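Local coordinates for Lin1840 protein (Listeria innocua serovar 6a, PDB 4ZOC) that probably hydrolyses terminal, non-reducing beta-D-glucosyl residues with release of glucose, as a beta-glucosidase of glycoside hydrolase family 3 involved in beta-1,2-glucan metabolism, at residues 199-207 with 470-478; 401-409 with 526-534. The protein carries 2 engineered substitutions. All coordinates share one frame; numbering follows the deposited sequence.

Contact 1. Residues 199-207 with 470-478; sequences AEAGLEYNT and WGGEAGSLA. With BGC (beta-D-glucopyranose), chain G.
Tyr-205 and Glu-473 meet at about a right angle, phenol plane and carboxylate plane 81° apart. The hydroxyl OH of Tyr-205 donates over 2.6 Å to OE2 of Glu-473, which receives it on its anti lone pair and lies at the edge of the ring. With CG anti to the backbone N (chi1 180°) and the chain extended beyond it, Glu-473 brings its carboxylate to a bound beta-D-glucopyranose. There OE1 accepts from O6 of the sugar at 2.5 Å and OE2 from O4 at 2.7 Å; two bonds therefore grip OE2, and the tyrosine helps to fix the carboxylate's rotation. Glu-204 behaves differently: bent at chi2 (62°), it lays CG over the centre of one face of the Tyr-205 ring. Its OE1 takes an almost straight bond from N of Ala-474, 2.9 Å long, while OE2 turns back to N of Tyr-205 and is also held by Trp-147.

Two type II beta turns, Leu-203 to Asn-206 and Gly-472 to Gly-475, face each other here, joining a loop that follows strand 187-193 of the TIM barrel to one from the C-terminal domain of this family 3 enzyme. Ser-476 bridges the two loops: its OG gives a 2.6 Å bond to O of Gly-202, in the carbonyl plane, and accepts a weak one from N of Glu-204. A water donates to both OE1 of Glu-204 and OG of Ser-476. The second subunit packs alongside, its Arg-572 resting on Tyr-205 and hydrogen-bonding the sugar.

Contact 2. Residues 401-409 with 526-534; sequences TSPDILGGW and WFPGTEAGR
Ile-405 and Ala-532 pack methyl against branch, CB to CB at 3.6 Å, where two loops meet at the C-terminal ends of their strands in the alpha/beta sandwich domain of this family 3 enzyme. Residues 401-409 follow strand 393-397; residues 526-534 lead from strand 521-524 into helix 532-541. With chi1 at 41° CG1 of Ile-405 sits between the backbone N and the carbonyl carbon, near the alanine methyl, and chi2 of 64° brings CD1 close to O of Gly-529. Leu-406 begins by pointing away from the other segment, but its CD2 branch swings back to lie 3.5 Å from C of Gly-529. Here the backbones come together, with the CA atoms of Leu-406 and Gly-529 3.9 Å apart. On the other flank Phe-527 reaches toward 401-409: its CB packs at 3.7 Å from CA of Gly-407, and the ring's CE1 lies 3.8 Å from O of Asp-404.

Further out, Phe-505 of strand 500-505 touches Ile-405, Phe-527 and Pro-528 together. Asp-404 is held by Asn-468, and its own N bonds to OG of Ser-402 in an ST turn. Thr-530 OG1 is bonded to Val-99, and a salt bridge joins Glu-531 to Arg-534. O of Leu-406 is buried without a polar partner, whereas its neighbour, O of Ile-405, accepts from N of Gly-529 at 3.2 Å.

Though their centres lie 22 Å apart, the two contacts converge on one glucose site. Contact 1 supplies Glu-473 and contact 2, at the far end of 401-409, supplies Trp-409; with Trp-271 these line the pocket for beta-D-glucopyranose. The two contacts touch directly there, OE1 of Glu-473 packing 3.6 Å from CZ2 of Trp-409. Along the chain they cross, since 470-478 falls between 401-409 and 526-534. Their roles differ: contact 1 joins the barrel domain to the C-terminal domain with the second subunit alongside, whereas contact 2 stays within the C-terminal domain, packing the loop that runs on to the pocket tryptophan.

Contact 1. Residues 199-207 with 470-478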
loop_
_atom_site.group_PDB
_atom_site.type_symbol
_atom_site.label_atom_id
_atom_site.label_comp_id
_atom_site.label_asym_id
_atom_site.label_seq_id
_atom_site.Cartn_x
_atom_site.Cartn_y
_atom_site.Cartn_z
ATOM N N ALA A 199 -0.089 -1.307 -8.382
ATOM C CA ALA A 199 1.277 -1.794 -8.223
ATOM C C ALA A 199 1.845 -1.376 -6.867
ATOM O O ALA A 199 1.922 -0.140 -6.536
ATOM C CB ALA A 199 2.160 -1.211 -9.316
ATOM N N GLU A 200 2.269 -2.373 -6.088
ATOM C CA GLU A 200 2.771 -2.120 -4.748
ATOM C C GLU A 200 4.004 -1.220 -4.802
ATOM O O GLU A 200 4.890 -1.367 -5.655
ATOM C CB GLU A 200 3.101 -3.434 -4.022
ATOM C CG GLU A 200 3.213 -3.422 -2.528
ATOM C CD GLU A 200 3.098 -4.860 -1.996
ATOM O OE1 GLU A 200 4.180 -5.420 -2.038
ATOM O OE2 GLU A 200 1.928 -5.354 -1.611
ATOM N N ALA A 201 3.980 -0.235 -3.904
ATOM C CA ALA A 201 5.026 0.747 -3.683
ATOM C C ALA A 201 5.293 1.603 -4.927
ATOM O O ALA A 201 6.356 2.123 -5.041
ATOM C CB ALA A 201 6.316 0.078 -3.182
ATOM N N GLY A 202 4.338 1.691 -5.864
ATOM C CA GLY A 202 4.512 2.485 -7.050
ATOM C C GLY A 202 5.494 1.879 -8.061
ATOM O O GLY A 202 5.806 2.478 -9.024
ATOM N N LEU A 203 5.940 0.637 -7.809
ATOM C CA LEU A 203 7.046 0.052 -8.534
ATOM C C LEU A 203 6.512 -0.648 -9.815
ATOM O O LEU A 203 5.581 -1.414 -9.779
ATOM C CB LEU A 203 7.785 -0.954 -7.588
ATOM C CG LEU A 203 8.888 -1.778 -8.172
ATOM C CD1 LEU A 203 9.977 -0.882 -8.795
ATOM C CD2 LEU A 203 9.473 -2.717 -7.089
ATOM N N GLU A 204 7.077 -0.319 -10.957
ATOM C CA GLU A 204 6.552 -0.879 -12.204
ATOM C C GLU A 204 6.500 -2.379 -12.220
ATOM O O GLU A 204 7.398 -3.091 -11.781
ATOM C CB GLU A 204 7.351 -0.355 -13.405
ATOM C CG GLU A 204 6.708 -0.637 -14.687
ATOM C CD GLU A 204 5.378 0.023 -14.780
ATOM O OE1 GLU A 204 5.278 1.243 -15.107
ATOM O OE2 GLU A 204 4.315 -0.638 -14.480
ATOM N N TYR A 205 5.377 -2.883 -12.725
ATOM C CA TYR A 205 5.072 -4.328 -12.900
ATOM C C TYR A 205 4.891 -5.045 -11.620
ATOM O O TYR A 205 4.753 -6.285 -11.655
ATOM C CB TYR A 205 6.111 -5.067 -13.771
ATOM C CG TYR A 205 6.608 -4.300 -14.997
ATOM C CD1 TYR A 205 5.755 -3.997 -16.040
ATOM C CD2 TYR A 205 7.901 -3.883 -15.073
ATOM C CE1 TYR A 205 6.206 -3.298 -17.142
ATOM C CE2 TYR A 205 8.375 -3.132 -16.156
ATOM C CZ TYR A 205 7.514 -2.901 -17.198
ATOM O OH TYR A 205 7.871 -2.244 -18.322
ATOM N N ASN A 206 4.980 -4.346 -10.489
ATOM C CA ASN A 206 5.027 -5.018 -9.191
ATOM C C ASN A 206 3.655 -5.578 -8.748
ATOM O O ASN A 206 2.605 -5.255 -9.337
ATOM C CB ASN A 206 5.561 -4.063 -8.119
ATOM C CG ASN A 206 6.088 -4.760 -6.894
ATOM O OD1 ASN A 206 6.435 -5.963 -6.900
ATOM N ND2 ASN A 206 6.158 -4.005 -5.805
ATOM N N THR A 207 3.717 -6.467 -7.757
ATOM C CA THR A 207 2.559 -7.095 -7.131
ATOM C C THR A 207 1.364 -6.150 -6.882
ATOM O O THR A 207 1.490 -5.023 -6.429
ATOM C CB THR A 207 3.024 -7.647 -5.778
ATOM O OG1 THR A 207 4.084 -8.572 -5.983
ATOM C CG2 THR A 207 1.907 -8.313 -4.986
ATOM N N TRP A 470 10.694 10.613 -17.007
ATOM C CA TRP A 470 10.592 10.304 -15.577
ATOM C C TRP A 470 9.247 9.716 -15.185
ATOM O O TRP A 470 9.048 9.411 -14.050
ATOM C CB TRP A 470 10.868 11.540 -14.795
ATOM C CG TRP A 470 12.282 12.094 -14.987
ATOM C CD1 TRP A 470 13.332 11.453 -15.508
ATOM C CD2 TRP A 470 12.745 13.411 -14.622
ATOM N NE1 TRP A 470 14.408 12.271 -15.562
ATOM C CE2 TRP A 470 14.096 13.500 -15.049
ATOM C CE3 TRP A 470 12.119 14.539 -14.051
ATOM C CZ2 TRP A 470 14.906 14.636 -14.839
ATOM C CZ3 TRP A 470 12.920 15.727 -13.840
ATOM C CH2 TRP A 470 14.317 15.749 -14.245
ATOM N N GLY A 471 8.352 9.566 -16.174
ATOM C CA GLY A 471 7.078 8.901 -16.027
ATOM C C GLY A 471 6.834 8.012 -17.226
ATOM O O GLY A 471 7.751 7.668 -17.977
ATOM N N GLY A 472 5.591 7.636 -17.388
ATOM C CA GLY A 472 5.231 6.625 -18.361
ATOM C C GLY A 472 5.621 5.229 -17.898
ATOM O O GLY A 472 5.880 4.984 -16.722
ATOM N N GLU A 473 5.575 4.259 -18.815
ATOM C CA GLU A 473 5.920 2.924 -18.427
ATOM C C GLU A 473 7.392 2.781 -17.887
ATOM O O GLU A 473 8.342 3.253 -18.510
ATOM C CB GLU A 473 5.676 1.949 -19.563
ATOM C CG GLU A 473 6.027 0.479 -19.224
ATOM C CD GLU A 473 5.826 -0.482 -20.412
ATOM O OE1 GLU A 473 5.272 -0.016 -21.475
ATOM O OE2 GLU A 473 6.226 -1.678 -20.312
ATOM N N ALA A 474 7.544 2.128 -16.722
ATOM C CA ALA A 474 8.864 1.880 -16.123
ATOM C C ALA A 474 9.584 3.183 -15.782
ATOM O O ALA A 474 10.834 3.272 -15.804
ATOM C CB ALA A 474 9.721 0.951 -16.988
ATOM N N GLY A 475 8.781 4.162 -15.422
ATOM C CA GLY A 475 9.215 5.453 -14.890
ATOM C C GLY A 475 8.696 5.660 -13.462
ATOM O O GLY A 475 7.940 6.575 -13.195
ATOM N N SER A 476 9.041 4.760 -12.558
ATOM C CA SER A 476 8.611 4.853 -11.180
ATOM C C SER A 476 9.591 5.720 -10.409
ATOM O O SER A 476 10.846 5.454 -10.472
ATOM C CB SER A 476 8.607 3.440 -10.551
ATOM O OG SER A 476 7.517 2.644 -11.038
ATOM N N LEU A 477 9.029 6.575 -9.555
ATOM C CA LEU A 477 9.803 7.392 -8.663
ATOM C C LEU A 477 9.440 7.098 -7.252
ATOM O O LEU A 477 8.290 7.310 -6.863
ATOM C CB LEU A 477 9.582 8.868 -8.876
ATOM C CG LEU A 477 10.075 9.617 -10.028
ATOM C CD1 LEU A 477 9.754 11.119 -9.848
ATOM C CD2 LEU A 477 11.576 9.362 -10.081
ATOM N N ALA A 478 10.395 6.667 -6.451
ATOM C CA ALA A 478 10.086 6.468 -5.038
ATOM C C ALA A 478 9.768 7.714 -4.279
ATOM O O ALA A 478 8.861 7.680 -3.408
ATOM C CB ALA A 478 11.199 5.699 -4.355
HETATM C C2 BGC G . 9.532 -2.797 -24.971
HETATM C C3 BGC G . 8.594 -3.469 -23.912
HETATM C C4 BGC G . 7.383 -2.554 -23.500
HETATM C C5 BGC G . 6.726 -2.083 -24.817
HETATM C C6 BGC G . 5.562 -1.209 -24.477
HETATM C C1 BGC G . 8.696 -2.439 -26.147
HETATM O O1 BGC G . 9.517 -1.888 -27.205
HETATM O O2 BGC G . 10.582 -3.669 -25.376
HETATM O O3 BGC G . 9.375 -3.855 -22.762
HETATM O O4 BGC G . 6.446 -3.203 -22.559
HETATM O O5 BGC G . 7.706 -1.505 -25.741
HETATM O O6 BGC G . 6.077 -0.027 -23.870
HETATM O O HOH W 1 6.345 3.354 -13.533
#

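Contact 2. Residues 401-409 with 526-534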
loop_
_atom_site.group_PDB
_atom_site.type_symbol
_atom_site.label_atom_id
_atom_site.label_comp_id
_atom_site.label_asym_id
_atom_site.label_seq_id
_atom_site.Cartn_x
_atom_site.Cartn_y
_atom_site.Cartn_z
ATOM N N THR A 401 12.207 27.014 -22.307
ATOM C CA THR A 401 12.468 26.697 -23.701
ATOM C C THR A 401 12.413 25.235 -24.039
ATOM O O THR A 401 12.504 24.891 -25.252
ATOM C CB THR A 401 13.866 27.203 -24.154
ATOM O OG1 THR A 401 14.918 26.463 -23.551
ATOM C CG2 THR A 401 14.030 28.682 -23.845
ATOM N N SER A 402 12.329 24.353 -23.057
ATOM C CA SER A 402 12.370 22.918 -23.359
ATOM C C SER A 402 11.262 22.553 -24.354
ATOM O O SER A 402 10.093 22.892 -24.132
ATOM C CB SER A 402 12.195 22.067 -22.120
ATOM O OG SER A 402 12.105 20.710 -22.433
ATOM N N PRO A 403 11.626 21.755 -25.386
ATOM C CA PRO A 403 10.586 21.243 -26.289
ATOM C C PRO A 403 9.830 20.019 -25.768
ATOM O O PRO A 403 8.876 19.548 -26.427
ATOM C CB PRO A 403 11.352 20.853 -27.564
ATOM C CG PRO A 403 12.765 20.642 -27.082
ATOM C CD PRO A 403 12.984 21.453 -25.844
ATOM N N ASP A 404 10.229 19.515 -24.588
ATOM C CA ASP A 404 9.627 18.308 -24.000
ATOM C C ASP A 404 8.312 18.649 -23.266
ATOM O O ASP A 404 8.205 18.619 -22.009
ATOM C CB ASP A 404 10.623 17.623 -23.103
ATOM C CG ASP A 404 10.147 16.259 -22.591
ATOM O OD1 ASP A 404 9.103 15.713 -23.040
ATOM O OD2 ASP A 404 10.831 15.763 -21.683
ATOM N N ILE A 405 7.313 18.955 -24.051
ATOM C CA ILE A 405 5.942 19.314 -23.539
ATOM C C ILE A 405 4.820 18.497 -24.145
ATOM O O ILE A 405 3.662 18.779 -23.847
ATOM C CB ILE A 405 5.580 20.844 -23.689
ATOM C CG1 ILE A 405 6.040 21.414 -25.014
ATOM C CG2 ILE A 405 6.283 21.647 -22.568
ATOM C CD1 ILE A 405 5.374 20.808 -26.220
ATOM N N LEU A 406 5.161 17.432 -24.899
ATOM C CA LEU A 406 4.148 16.603 -25.583
ATOM C C LEU A 406 3.688 15.473 -24.721
ATOM O O LEU A 406 2.625 14.919 -24.990
ATOM C CB LEU A 406 4.651 16.021 -26.893
ATOM C CG LEU A 406 5.179 17.062 -27.948
ATOM C CD1 LEU A 406 5.629 16.347 -29.206
ATOM C CD2 LEU A 406 4.147 18.096 -28.228
ATOM N N GLY A 407 4.417 15.168 -23.667
ATOM C CA GLY A 407 4.066 14.088 -22.741
ATOM C C GLY A 407 4.642 12.779 -23.060
ATOM O O GLY A 407 5.048 12.527 -24.162
ATOM N N GLY A 408 4.603 11.901 -22.096
ATOM C CA GLY A 408 4.874 10.501 -22.317
ATOM C C GLY A 408 3.772 9.822 -23.133
ATOM O O GLY A 408 2.676 10.380 -23.374
ATOM N N TRP A 409 4.060 8.617 -23.585
ATOM C CA TRP A 409 3.161 7.891 -24.452
ATOM C C TRP A 409 2.761 8.753 -25.664
ATOM O O TRP A 409 1.612 8.870 -26.084
ATOM C CB TRP A 409 1.995 7.318 -23.662
ATOM C CG TRP A 409 2.343 6.025 -23.046
ATOM C CD1 TRP A 409 2.471 5.767 -21.689
ATOM C CD2 TRP A 409 2.667 4.805 -23.717
ATOM N NE1 TRP A 409 2.872 4.484 -21.498
ATOM C CE2 TRP A 409 3.000 3.856 -22.720
ATOM C CE3 TRP A 409 2.704 4.415 -25.061
ATOM C CZ2 TRP A 409 3.331 2.523 -23.036
ATOM C CZ3 TRP A 409 3.030 3.062 -25.379
ATOM C CH2 TRP A 409 3.349 2.157 -24.405
ATOM N N TRP A 526 0.222 20.156 -16.545
ATOM C CA TRP A 526 0.526 18.747 -16.864
ATOM C C TRP A 526 1.445 18.728 -18.125
ATOM O O TRP A 526 2.408 19.498 -18.223
ATOM C CB TRP A 526 -0.744 17.964 -17.065
ATOM C CG TRP A 526 -1.645 17.951 -15.845
ATOM C CD1 TRP A 526 -2.859 18.556 -15.701
ATOM C CD2 TRP A 526 -1.443 17.170 -14.661
ATOM N NE1 TRP A 526 -3.411 18.219 -14.456
ATOM C CE2 TRP A 526 -2.577 17.344 -13.825
ATOM C CE3 TRP A 526 -0.432 16.296 -14.238
ATOM C CZ2 TRP A 526 -2.676 16.721 -12.530
ATOM C CZ3 TRP A 526 -0.571 15.647 -12.987
ATOM C CH2 TRP A 526 -1.688 15.873 -12.165
ATOM N N PHE A 527 1.195 17.862 -19.084
ATOM C CA PHE A 527 1.804 18.055 -20.415
ATOM C C PHE A 527 0.664 18.280 -21.400
ATOM O O PHE A 527 -0.138 17.412 -21.647
ATOM C CB PHE A 527 2.655 16.858 -20.786
ATOM C CG PHE A 527 3.879 16.695 -19.944
ATOM C CD1 PHE A 527 4.823 17.717 -19.812
ATOM C CD2 PHE A 527 4.098 15.493 -19.236
ATOM C CE1 PHE A 527 6.014 17.503 -19.141
ATOM C CE2 PHE A 527 5.242 15.307 -18.561
ATOM C CZ PHE A 527 6.211 16.299 -18.498
ATOM N N PRO A 528 0.553 19.512 -21.950
ATOM C CA PRO A 528 -0.650 19.808 -22.740
ATOM C C PRO A 528 -0.631 19.282 -24.165
ATOM O O PRO A 528 -1.711 19.241 -24.814
ATOM C CB PRO A 528 -0.705 21.333 -22.789
ATOM C CG PRO A 528 0.157 21.785 -21.666
ATOM C CD PRO A 528 1.243 20.720 -21.503
ATOM N N GLY A 529 0.561 18.911 -24.657
ATOM C CA GLY A 529 0.722 18.432 -26.057
ATOM C C GLY A 529 1.210 19.526 -26.976
ATOM O O GLY A 529 1.908 20.464 -26.590
ATOM N N THR A 530 0.831 19.370 -28.241
ATOM C CA THR A 530 1.325 20.161 -29.326
ATOM C C THR A 530 1.140 21.641 -29.151
ATOM O O THR A 530 2.046 22.412 -29.492
ATOM C CB THR A 530 0.677 19.654 -30.661
ATOM O OG1 THR A 530 1.076 18.262 -30.897
ATOM C CG2 THR A 530 1.091 20.534 -31.829
ATOM N N GLU A 531 0.039 22.054 -28.516
ATOM C CA GLU A 531 -0.209 23.477 -28.385
ATOM C C GLU A 531 0.233 24.014 -27.014
ATOM O O GLU A 531 -0.242 25.153 -26.601
ATOM C CB GLU A 531 -1.685 23.788 -28.663
ATOM C CG GLU A 531 -2.060 23.564 -30.123
ATOM C CD GLU A 531 -1.508 24.615 -31.049
ATOM O OE1 GLU A 531 -1.885 25.771 -30.919
ATOM O OE2 GLU A 531 -0.763 24.237 -31.952
ATOM N N ALA A 532 1.075 23.251 -26.290
ATOM C CA ALA A 532 1.485 23.602 -24.895
ATOM C C ALA A 532 1.737 25.115 -24.600
ATOM O O ALA A 532 1.194 25.687 -23.656
ATOM C CB ALA A 532 2.660 22.757 -24.439
ATOM N N GLY A 533 2.579 25.765 -25.392
ATOM C CA GLY A 533 2.923 27.156 -25.085
ATOM C C GLY A 533 1.772 28.106 -25.298
ATOM O O GLY A 533 1.759 29.186 -24.704
ATOM N N ARG A 534 0.851 27.782 -26.237
ATOM C CA ARG A 534 -0.299 28.640 -26.539
ATOM C C ARG A 534 -1.317 28.440 -25.444
ATOM O O ARG A 534 -1.888 29.390 -24.960
ATOM C CB ARG A 534 -0.928 28.332 -27.835
ATOM C CG ARG A 534 0.045 28.545 -28.957
ATOM C CD ARG A 534 -0.608 28.490 -30.322
ATOM N NE ARG A 534 0.356 28.936 -31.343
ATOM C CZ ARG A 534 0.684 28.275 -32.467
ATOM N NH1 ARG A 534 0.251 27.061 -32.761
ATOM N NH2 ARG A 534 1.532 28.816 -33.301
#